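Side-chain contacts in GlcNAc Inducible Gene 2, GIG2 (Candida albicans, PDB 6AKZ), which binds a ferric ion and is probably an iron-dependent oxygenase of the DUF1479 family, within the cupin clan: residues 107-112 against 412-417; 125-130 against 369-374; 130-135 against 390-395; 175-180 against 399-404. One frame throughout, in Å; residues are numbered along the deposited sequence.

Contact 1: 107-112 against 412-417; sequences VEFCKT and KEFQGA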
# COMPACT_ATOMS: atom_id res chain seq x y z
N VAL A 107 -12.67 21.44 4.44
CA VAL A 107 -13.82 21.78 3.60
C VAL A 107 -13.69 23.26 3.26
O VAL A 107 -13.89 23.65 2.11
CB VAL A 107 -15.13 21.52 4.33
CG1 VAL A 107 -16.35 22.14 3.67
CG2 VAL A 107 -15.33 20.03 4.50
N GLU A 108 -13.42 24.09 4.27
CA GLU A 108 -13.17 25.53 3.99
C GLU A 108 -12.09 25.78 2.94
O GLU A 108 -12.21 26.69 2.09
CB GLU A 108 -12.81 26.26 5.25
CG GLU A 108 -12.44 27.73 5.04
CD GLU A 108 -12.23 28.45 6.36
OE1 GLU A 108 -13.07 28.20 7.27
OE2 GLU A 108 -11.24 29.25 6.46
N PHE A 109 -10.97 25.06 3.07
CA PHE A 109 -9.93 25.19 2.11
C PHE A 109 -10.46 24.81 0.77
O PHE A 109 -10.24 25.52 -0.19
CB PHE A 109 -8.72 24.25 2.46
CG PHE A 109 -7.55 24.39 1.52
CD1 PHE A 109 -7.55 23.77 0.28
CD2 PHE A 109 -6.45 25.17 1.88
CE1 PHE A 109 -6.47 23.89 -0.56
CE2 PHE A 109 -5.38 25.32 1.01
CZ PHE A 109 -5.42 24.69 -0.22
N CYS A 110 -11.14 23.69 0.65
CA CYS A 110 -11.61 23.26 -0.70
C CYS A 110 -12.60 24.30 -1.31
O CYS A 110 -12.49 24.66 -2.48
CB CYS A 110 -12.20 21.89 -0.67
SG CYS A 110 -10.85 20.65 -0.28
N LYS A 111 -13.46 24.85 -0.49
CA LYS A 111 -14.43 25.85 -0.97
C LYS A 111 -13.81 27.21 -1.39
O LYS A 111 -14.43 27.98 -2.13
CB LYS A 111 -15.44 26.09 0.16
CG LYS A 111 -16.37 24.92 0.36
CD LYS A 111 -17.40 25.32 1.38
CE LYS A 111 -18.38 24.19 1.62
NZ LYS A 111 -19.26 24.55 2.74
N THR A 112 -12.62 27.52 -0.86
CA THR A 112 -11.91 28.75 -1.13
C THR A 112 -10.75 28.54 -2.12
O THR A 112 -10.01 29.47 -2.41
CB THR A 112 -11.40 29.44 0.17
OG1 THR A 112 -10.56 28.56 0.90
CG2 THR A 112 -12.57 29.86 1.05
N LYS A 412 -2.18 27.94 -11.68
CA LYS A 412 -3.20 28.29 -10.71
C LYS A 412 -3.11 27.58 -9.33
O LYS A 412 -3.53 28.15 -8.33
CB LYS A 412 -4.60 28.11 -11.31
N GLU A 413 -2.58 26.37 -9.23
CA GLU A 413 -2.86 25.61 -7.98
C GLU A 413 -2.12 26.18 -6.78
O GLU A 413 -1.11 26.86 -6.92
CB GLU A 413 -2.65 24.12 -8.18
CG GLU A 413 -1.25 23.72 -8.65
CD GLU A 413 -0.82 22.32 -8.21
OE1 GLU A 413 -1.62 21.58 -7.59
OE2 GLU A 413 0.35 21.94 -8.52
N PHE A 414 -2.71 26.00 -5.61
CA PHE A 414 -2.19 26.44 -4.36
C PHE A 414 -2.48 25.33 -3.31
O PHE A 414 -3.61 24.95 -3.15
CB PHE A 414 -2.92 27.70 -3.94
CG PHE A 414 -2.55 28.18 -2.60
CD1 PHE A 414 -1.37 28.89 -2.41
CD2 PHE A 414 -3.34 27.92 -1.50
CE1 PHE A 414 -1.02 29.32 -1.15
CE2 PHE A 414 -2.97 28.33 -0.22
CZ PHE A 414 -1.81 29.01 -0.05
N GLN A 415 -1.51 24.86 -2.55
CA GLN A 415 -1.72 23.66 -1.71
C GLN A 415 -1.76 23.85 -0.24
O GLN A 415 -1.77 22.82 0.50
CB GLN A 415 -0.68 22.61 -2.12
CG GLN A 415 -0.93 22.02 -3.53
CD GLN A 415 -2.14 21.13 -3.57
OE1 GLN A 415 -2.61 20.68 -2.54
NE2 GLN A 415 -2.62 20.83 -4.77
N GLY A 416 -1.70 25.09 0.26
CA GLY A 416 -1.80 25.34 1.67
C GLY A 416 -0.57 25.10 2.50
O GLY A 416 -0.65 25.05 3.73
N ALA A 417 0.59 24.93 1.86
CA ALA A 417 1.85 24.59 2.54
C ALA A 417 2.28 25.70 3.38
O ALA A 417 2.29 26.83 2.93
CB ALA A 417 2.92 24.35 1.51
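The ring of Phe109 packs on the backbone of Phe414, Gln415 and Gly416, with a lesser touch from the Phe414 ring, at the periphery of this cupin-clan protein, where helix 96-112 meets the loop that follows helix 407-412. With CG anti to the backbone N (chi1 -177°), Phe109 sends its ring off the helix with the far end leading. Phe109 CZ lies 3.5 Å from Phe414 O, which sits at the ring edge near its plane, so the carbonyl oxygen faces the slightly electropositive rim of C-H groups. On the neighbouring corner, CE2 of Phe109 comes within 3.6 Å of Gly416 CA; the lack of a side chain at Gly416 lets the ring lie close against the main chain, and its positive phi of 78° separately suits glycine. The apolar touch from Phe414 brings its CD2 4.0 Å from Phe109 CZ, while Gly416 N lies 3.5 Å above one face of the Phe414 ring, toward the rim. His113, just past the helical segment, stacks on Phe109 and also meets the Phe414 ring, joining the two phenylalanines through a third ring. Gln415, whose side chain is buried, ties the loop to the chain after strand 127-128: its OE1 accepts from Phe131 N and its NE2 bonds to Asn129 O. Within the loop, the same NE2 donates to Glu413 OE1 over 3.1 Å at 163°, reaching that oxygen from above the carboxylate plane.

Contact 2: 125-130 against 369-374; sequences TSWYNV and VLYYGQ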
# COMPACT_ATOMS: atom_id res chain seq x y z
N THR A 125 -16.40 13.21 -8.11
CA THR A 125 -15.69 11.97 -7.85
C THR A 125 -15.44 11.67 -6.35
O THR A 125 -15.02 10.56 -6.04
CB THR A 125 -14.33 12.02 -8.50
OG1 THR A 125 -13.60 13.11 -7.92
CG2 THR A 125 -14.50 12.26 -9.96
N SER A 126 -15.67 12.64 -5.47
CA SER A 126 -15.45 12.44 -4.04
C SER A 126 -13.97 12.53 -3.65
O SER A 126 -13.60 12.20 -2.52
CB SER A 126 -16.03 11.09 -3.60
OG SER A 126 -17.42 11.02 -3.85
N TRP A 127 -13.14 12.98 -4.58
CA TRP A 127 -11.70 13.11 -4.33
C TRP A 127 -11.27 14.57 -4.43
O TRP A 127 -11.64 15.27 -5.38
CB TRP A 127 -10.90 12.26 -5.32
CG TRP A 127 -11.21 10.80 -5.24
CD1 TRP A 127 -12.17 10.12 -5.95
CD2 TRP A 127 -10.57 9.83 -4.40
NE1 TRP A 127 -12.16 8.79 -5.60
CE2 TRP A 127 -11.19 8.59 -4.65
CE3 TRP A 127 -9.54 9.89 -3.46
CZ2 TRP A 127 -10.80 7.41 -4.00
CZ3 TRP A 127 -9.16 8.73 -2.82
CH2 TRP A 127 -9.79 7.51 -3.09
N TYR A 128 -10.51 15.05 -3.45
CA TYR A 128 -10.07 16.46 -3.46
C TYR A 128 -8.53 16.51 -3.48
O TYR A 128 -7.87 15.95 -2.59
CB TYR A 128 -10.60 17.13 -2.21
CG TYR A 128 -12.10 17.23 -2.30
CD1 TYR A 128 -12.92 16.18 -1.87
CD2 TYR A 128 -12.68 18.34 -2.87
CE1 TYR A 128 -14.30 16.26 -2.05
CE2 TYR A 128 -14.07 18.45 -3.02
CZ TYR A 128 -14.88 17.41 -2.59
OH TYR A 128 -16.24 17.50 -2.73
N ASN A 129 -7.95 17.18 -4.49
CA ASN A 129 -6.51 17.15 -4.74
C ASN A 129 -5.85 18.25 -3.92
O ASN A 129 -5.32 19.22 -4.47
CB ASN A 129 -6.22 17.30 -6.24
CG ASN A 129 -6.60 16.04 -7.02
OD1 ASN A 129 -7.33 15.21 -6.53
ND2 ASN A 129 -6.06 15.89 -8.19
N VAL A 130 -5.99 18.13 -2.60
CA VAL A 130 -5.34 18.96 -1.65
C VAL A 130 -4.30 18.03 -0.99
O VAL A 130 -4.61 16.91 -0.50
CB VAL A 130 -6.31 19.63 -0.67
CG1 VAL A 130 -7.12 18.64 0.19
CG2 VAL A 130 -5.54 20.52 0.28
N VAL A 369 -12.09 10.62 4.60
CA VAL A 369 -10.84 10.16 5.11
C VAL A 369 -9.69 11.00 4.60
O VAL A 369 -9.75 11.66 3.55
CB VAL A 369 -10.58 8.67 4.85
CG1 VAL A 369 -11.70 7.81 5.37
CG2 VAL A 369 -10.27 8.37 3.38
N LEU A 370 -8.60 10.91 5.33
CA LEU A 370 -7.34 11.57 4.92
C LEU A 370 -6.32 10.47 4.73
O LEU A 370 -6.02 9.75 5.68
CB LEU A 370 -6.93 12.49 6.05
CG LEU A 370 -5.69 13.42 6.01
CD1 LEU A 370 -5.94 14.41 7.15
CD2 LEU A 370 -4.43 12.61 6.33
N TYR A 371 -5.92 10.28 3.49
CA TYR A 371 -5.00 9.23 3.10
C TYR A 371 -3.60 9.52 3.58
O TYR A 371 -3.10 10.63 3.38
CB TYR A 371 -4.95 9.00 1.59
CG TYR A 371 -6.27 8.36 1.09
CD1 TYR A 371 -6.44 6.99 1.08
CD2 TYR A 371 -7.33 9.16 0.73
CE1 TYR A 371 -7.66 6.41 0.67
CE2 TYR A 371 -8.54 8.58 0.30
CZ TYR A 371 -8.70 7.23 0.28
OH TYR A 371 -9.93 6.65 -0.09
N TYR A 372 -2.97 8.50 4.18
CA TYR A 372 -1.56 8.59 4.66
C TYR A 372 -1.05 7.19 4.83
O TYR A 372 -1.59 6.46 5.66
CB TYR A 372 -1.52 9.46 5.97
CG TYR A 372 -0.13 9.74 6.48
CD1 TYR A 372 0.91 10.09 5.57
CD2 TYR A 372 0.11 9.83 7.85
CE1 TYR A 372 2.19 10.39 6.06
CE2 TYR A 372 1.41 10.07 8.32
CZ TYR A 372 2.41 10.34 7.42
OH TYR A 372 3.70 10.59 7.83
N GLY A 373 -0.02 6.79 4.03
CA GLY A 373 0.53 5.50 3.97
C GLY A 373 1.84 5.47 4.67
O GLY A 373 2.43 6.52 5.02
N GLN A 374 2.31 4.24 4.92
CA GLN A 374 3.64 4.07 5.41
C GLN A 374 4.67 3.99 4.31
O GLN A 374 4.57 3.12 3.45
CB GLN A 374 3.68 2.77 6.25
CG GLN A 374 5.06 2.51 6.84
CD GLN A 374 5.02 1.40 7.86
OE1 GLN A 374 4.93 0.28 7.51
NE2 GLN A 374 5.21 1.75 9.16
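Trp127 and Tyr371 share the same first-torsion rotamer (chi1 -60° for Trp127, -70° for Tyr371), which sets each CG beside its own backbone N and swings the two rings together over the sheet. The CA-CB bond of Tyr371 points toward the tryptophan strand, whereas that of Trp127 runs to the flank and only the six-membered part of the indole arrives. The two side chains cross at about a right angle, yet their rings are near parallel, with planes 25° apart. They are slid so far that they barely overlap, and the centroid of the tyrosine ring is 5.2 Å from that of the six-membered ring of Trp127. The outer corner of the indole, CZ3 and CH2, meets the phenol end of Tyr371; the rings are modelled too close here, so their exact separation is doubtful. That phenol is held by Arg179, whose NE donates to Tyr371 OH, so its oxygen is tied to the strand beneath the pair. The side chain of Tyr371 lies about 7 Å from the bound ferric ion, which places this aromatic pair near the iron site. Strand 178-181 runs between strands 127-128 and 367-371, antiparallel to both, so the rings reach across an intervening strand at the end of the mixed sheet; Trp127 also touches Arg177, and Leu370, next to Tyr371, packs on Gln136 and Ala139 of helix 134-140.

Contact 3: 130-135 against 390-395; sequences VFWSKP and DAFLKN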
# COMPACT_ATOMS: atom_id res chain seq x y z
N VAL A 130 -5.99 18.13 -2.60
CA VAL A 130 -5.34 18.96 -1.65
C VAL A 130 -4.30 18.03 -0.99
O VAL A 130 -4.61 16.91 -0.50
CB VAL A 130 -6.31 19.63 -0.67
CG1 VAL A 130 -7.12 18.64 0.19
CG2 VAL A 130 -5.54 20.52 0.28
N PHE A 131 -3.06 18.49 -0.96
CA PHE A 131 -1.94 17.69 -0.42
C PHE A 131 -1.25 18.24 0.82
O PHE A 131 -0.87 17.42 1.71
CB PHE A 131 -0.95 17.48 -1.56
CG PHE A 131 -1.55 16.77 -2.74
CD1 PHE A 131 -1.73 15.40 -2.74
CD2 PHE A 131 -2.06 17.51 -3.83
CE1 PHE A 131 -2.25 14.75 -3.84
CE2 PHE A 131 -2.63 16.87 -4.93
CZ PHE A 131 -2.72 15.47 -4.94
N TRP A 132 -1.05 19.58 0.91
CA TRP A 132 -0.18 20.20 1.91
C TRP A 132 -0.90 21.14 2.91
O TRP A 132 -0.26 21.98 3.58
CB TRP A 132 1.04 20.91 1.22
CG TRP A 132 1.78 20.11 0.16
CD1 TRP A 132 1.92 20.40 -1.17
CD2 TRP A 132 2.38 18.81 0.32
NE1 TRP A 132 2.59 19.39 -1.85
CE2 TRP A 132 2.88 18.40 -0.95
CE3 TRP A 132 2.58 17.98 1.42
CZ2 TRP A 132 3.55 17.21 -1.14
CZ3 TRP A 132 3.25 16.73 1.20
CH2 TRP A 132 3.73 16.39 -0.05
N SER A 133 -2.22 21.01 3.01
CA SER A 133 -2.98 21.90 3.89
C SER A 133 -2.55 21.76 5.33
O SER A 133 -1.99 20.72 5.74
CB SER A 133 -4.50 21.57 3.75
OG SER A 133 -4.83 20.32 4.32
N LYS A 134 -2.84 22.78 6.15
CA LYS A 134 -2.52 22.70 7.54
C LYS A 134 -3.11 21.45 8.26
O LYS A 134 -2.42 20.81 9.08
CB LYS A 134 -2.98 23.97 8.27
CG LYS A 134 -2.64 23.98 9.78
CD LYS A 134 -3.49 25.04 10.47
CE LYS A 134 -2.75 25.75 11.60
NZ LYS A 134 -3.29 25.43 12.96
N PRO A 135 -4.41 21.12 7.99
CA PRO A 135 -4.88 19.94 8.71
C PRO A 135 -4.12 18.65 8.33
O PRO A 135 -3.93 17.78 9.21
CB PRO A 135 -6.37 19.84 8.35
CG PRO A 135 -6.70 21.11 7.56
CD PRO A 135 -5.48 21.85 7.29
N ASP A 390 10.35 19.40 -2.72
CA ASP A 390 10.13 20.33 -3.82
C ASP A 390 8.69 20.79 -3.92
O ASP A 390 8.43 21.98 -4.12
CB ASP A 390 10.57 19.70 -5.14
CG ASP A 390 10.54 20.69 -6.29
OD1 ASP A 390 11.33 21.66 -6.27
OD2 ASP A 390 9.73 20.50 -7.22
N ALA A 391 7.75 19.87 -3.78
CA ALA A 391 6.32 20.25 -3.87
C ALA A 391 5.84 21.11 -2.73
O ALA A 391 5.05 22.05 -2.94
CB ALA A 391 5.46 19.02 -3.99
N PHE A 392 6.27 20.79 -1.52
CA PHE A 392 5.87 21.54 -0.36
C PHE A 392 6.47 22.96 -0.39
O PHE A 392 5.82 23.95 0.04
CB PHE A 392 6.35 20.86 0.88
CG PHE A 392 5.82 21.43 2.16
CD1 PHE A 392 4.59 21.05 2.63
CD2 PHE A 392 6.54 22.40 2.88
CE1 PHE A 392 4.08 21.53 3.81
CE2 PHE A 392 6.05 22.91 4.07
CZ PHE A 392 4.84 22.48 4.55
N LEU A 393 7.75 23.03 -0.77
CA LEU A 393 8.47 24.32 -0.78
C LEU A 393 7.82 25.22 -1.87
O LEU A 393 7.73 26.43 -1.68
CB LEU A 393 9.97 24.13 -1.01
CG LEU A 393 10.81 23.71 0.19
CD1 LEU A 393 12.25 23.41 -0.25
CD2 LEU A 393 10.74 24.75 1.31
N LYS A 394 7.42 24.64 -2.97
CA LYS A 394 6.77 25.38 -4.07
C LYS A 394 5.24 25.48 -3.96
O LYS A 394 4.61 26.17 -4.79
CB LYS A 394 7.07 24.69 -5.39
CG LYS A 394 8.53 24.81 -5.78
CD LYS A 394 8.86 24.02 -7.04
CE LYS A 394 8.69 24.91 -8.26
NZ LYS A 394 8.52 24.15 -9.53
N ASN A 395 4.64 24.83 -2.95
CA ASN A 395 3.18 24.83 -2.78
C ASN A 395 2.39 24.36 -3.99
O ASN A 395 1.39 24.96 -4.38
CB ASN A 395 2.75 26.23 -2.40
CG ASN A 395 1.61 26.26 -1.45
OD1 ASN A 395 1.07 25.24 -0.98
ND2 ASN A 395 1.23 27.46 -1.12
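Trp132 presents one face of its indole to the last turn of helix 382-394, where Phe392 and Ala391 meet it in different ways. Phe392 CA stands almost squarely above the five-membered ring, 4.2 Å from its centroid and 8° off the normal, a CH-pi contact. The phenyl ring of Phe392 turns its edge toward the same indole in an offset edge-to-face pair, with planes at 80° and centroids 5.7 Å apart. Its CG is anti to the backbone N, which brings CD1 alongside the base of the tryptophan, 3.8 Å from Trp132 CB. Farther out along the indole, Ala391 CB lies 3.6 Å from Trp132 NE1 and 3.9 Å from Trp132 CZ2. Phe131 CB backs the other face, so the indole is packed on both faces, which probably restricts its tilt. The helix ends here in a Schellman motif with Asn395 as its C-prime residue, and Trp132 NE1 donates to Ile396 O just beyond it. Ser133 is the N-cap of helix 134-140, so Trp132, just before it, joins the start of that helix to the end of helix 382-394. The contact is thus chiefly apolar, and its buried indole N-H is satisfied by a main-chain carbonyl.

Contact 4: 175-180 against 399-404; sequences GDRIRI and ADYRSQ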
# COMPACT_ATOMS: atom_id res chain seq x y z
N GLY A 175 2.89 12.58 -0.33
CA GLY A 175 1.70 13.45 -0.35
C GLY A 175 0.53 12.74 -0.98
O GLY A 175 0.64 12.18 -2.08
N ASP A 176 -0.59 12.74 -0.29
CA ASP A 176 -1.80 12.15 -0.82
C ASP A 176 -2.98 13.03 -0.48
O ASP A 176 -2.87 14.00 0.30
CB ASP A 176 -1.98 10.72 -0.31
CG ASP A 176 -2.63 9.77 -1.33
OD1 ASP A 176 -3.28 10.21 -2.25
OD2 ASP A 176 -2.52 8.54 -1.19
N ARG A 177 -4.11 12.64 -1.04
CA ARG A 177 -5.25 13.53 -1.04
C ARG A 177 -6.27 13.11 -0.04
O ARG A 177 -5.98 12.36 0.87
CB ARG A 177 -5.76 13.64 -2.42
CG ARG A 177 -6.16 12.40 -3.02
CD ARG A 177 -6.34 12.66 -4.49
NE ARG A 177 -6.74 11.41 -5.14
CZ ARG A 177 -7.35 11.37 -6.34
NH1 ARG A 177 -7.62 12.49 -7.04
NH2 ARG A 177 -7.70 10.21 -6.84
N ILE A 178 -7.42 13.77 -0.07
CA ILE A 178 -8.51 13.47 0.80
C ILE A 178 -9.73 12.98 -0.03
O ILE A 178 -9.85 13.22 -1.21
CB ILE A 178 -8.82 14.66 1.72
CG1 ILE A 178 -9.42 15.81 0.97
CG2 ILE A 178 -7.53 15.12 2.47
CD1 ILE A 178 -9.96 16.91 1.88
N ARG A 179 -10.59 12.23 0.65
CA ARG A 179 -11.87 11.82 0.10
C ARG A 179 -12.98 12.33 1.01
O ARG A 179 -12.90 12.26 2.25
CB ARG A 179 -11.93 10.31 -0.04
CG ARG A 179 -13.37 9.84 -0.23
CD ARG A 179 -13.44 8.38 -0.50
NE ARG A 179 -12.89 7.45 0.53
CZ ARG A 179 -13.45 7.07 1.68
NH1 ARG A 179 -14.52 7.70 2.16
NH2 ARG A 179 -12.93 6.04 2.37
N ILE A 180 -13.99 12.96 0.40
CA ILE A 180 -15.18 13.32 1.15
C ILE A 180 -16.34 12.83 0.29
O ILE A 180 -16.65 13.47 -0.73
CB ILE A 180 -15.32 14.85 1.36
CG1 ILE A 180 -14.10 15.39 2.12
CG2 ILE A 180 -16.55 15.18 2.19
CD1 ILE A 180 -14.05 16.90 2.22
N ALA A 399 4.35 14.94 -7.63
CA ALA A 399 4.53 14.57 -9.01
C ALA A 399 3.48 13.70 -9.61
O ALA A 399 3.22 13.80 -10.81
CB ALA A 399 5.87 13.85 -9.16
N ASP A 400 2.96 12.74 -8.84
CA ASP A 400 1.96 11.83 -9.40
C ASP A 400 0.68 12.56 -9.77
O ASP A 400 -0.05 12.08 -10.63
CB ASP A 400 1.58 10.68 -8.44
CG ASP A 400 2.76 9.75 -8.13
OD1 ASP A 400 3.71 9.72 -8.92
OD2 ASP A 400 2.73 8.96 -7.15
N TYR A 401 0.40 13.70 -9.15
CA TYR A 401 -0.77 14.48 -9.52
C TYR A 401 -0.41 15.67 -10.41
O TYR A 401 -1.12 15.99 -11.36
CB TYR A 401 -1.51 14.92 -8.26
CG TYR A 401 -2.22 13.71 -7.69
CD1 TYR A 401 -3.49 13.32 -8.17
CD2 TYR A 401 -1.58 12.88 -6.76
CE1 TYR A 401 -4.12 12.16 -7.68
CE2 TYR A 401 -2.22 11.74 -6.25
CZ TYR A 401 -3.45 11.39 -6.73
OH TYR A 401 -4.04 10.27 -6.21
N ARG A 402 0.68 16.32 -10.08
CA ARG A 402 1.16 17.49 -10.81
C ARG A 402 1.30 17.14 -12.30
O ARG A 402 0.99 17.97 -13.17
CB ARG A 402 2.50 17.90 -10.22
CG ARG A 402 3.19 19.06 -10.90
CD ARG A 402 2.64 20.34 -10.42
NE ARG A 402 3.40 21.45 -10.97
CZ ARG A 402 3.03 22.73 -10.90
NH1 ARG A 402 1.90 23.10 -10.29
NH2 ARG A 402 3.81 23.67 -11.44
N SER A 403 1.74 15.92 -12.61
CA SER A 403 1.95 15.49 -14.00
C SER A 403 0.68 15.34 -14.80
O SER A 403 0.73 15.16 -16.02
CB SER A 403 2.75 14.17 -14.04
OG SER A 403 1.95 13.09 -13.57
N GLN A 404 -0.48 15.37 -14.15
CA GLN A 404 -1.76 15.35 -14.86
C GLN A 404 -2.39 16.74 -15.12
O GLN A 404 -3.53 16.82 -15.61
CB GLN A 404 -2.74 14.49 -14.09
CG GLN A 404 -2.24 13.08 -13.80
CD GLN A 404 -3.20 12.35 -12.89
OE1 GLN A 404 -4.40 12.38 -13.11
NE2 GLN A 404 -2.68 11.75 -11.81
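Asp176 and Tyr401 make the nearest backbone approach, with CA atoms 9.1 Å apart, so the loop leading into strand 178-181 and the helix 399-402 meet through side chains alone. The CA-CB bond of Tyr401 points toward the loop, and its phenol end lies over one face of the Arg177 guanidinium, with Tyr401 CE1 3.4 Å above that plane, toward the rim. The two planes are 42° apart, so this is an inclined overlap. Although Tyr401 OH is 3.1 Å from Arg177 NE, it lies over the face, where the N-H cannot point at it, and the pair is not hydrogen-bonded. The contact places a short helix against the loop entering the mixed sheet, the side chain of Asp176 being about 9 Å from the ferric ion. Arg177 CG is wedged between its backbone N and carbonyl carbon (chi1 58°), and the chain then extends to NE; its NH1 bonds to Asn129 OD1. Phe131 also meets the Tyr401 ring. Asp176 OD1 accepts from Arg177 N over 2.8 Å on the anti side, tilted out of the carboxylate plane. Within 399-404, Gln404 NE2 donates to Asp400 O over 2.9 Å, in the carbonyl plane.

How the contacts relate
From the N terminus, helix 96-112 opens the widest loop, which contact 1 closes some 300 residues later; the other three contacts all nest within it. Strand 127-128 begins contact 2, the following turn begins contact 3, with Val130 common to both segments, and 175-180 begins contact 4. Their partners then arrive in the same order, strand 367-371, helix 382-394 and helix 399-402, so contacts 2, 3 and 4 cross one another. Contacts 2 and 4 meet at one end of the mixed sheet, and contact 3 adds the helices beside it. The salt bridge from Glu413 to Arg402 links contact 1 to contact 4, while Asn395 OD1 accepts from Ala417 N between contacts 3 and 1.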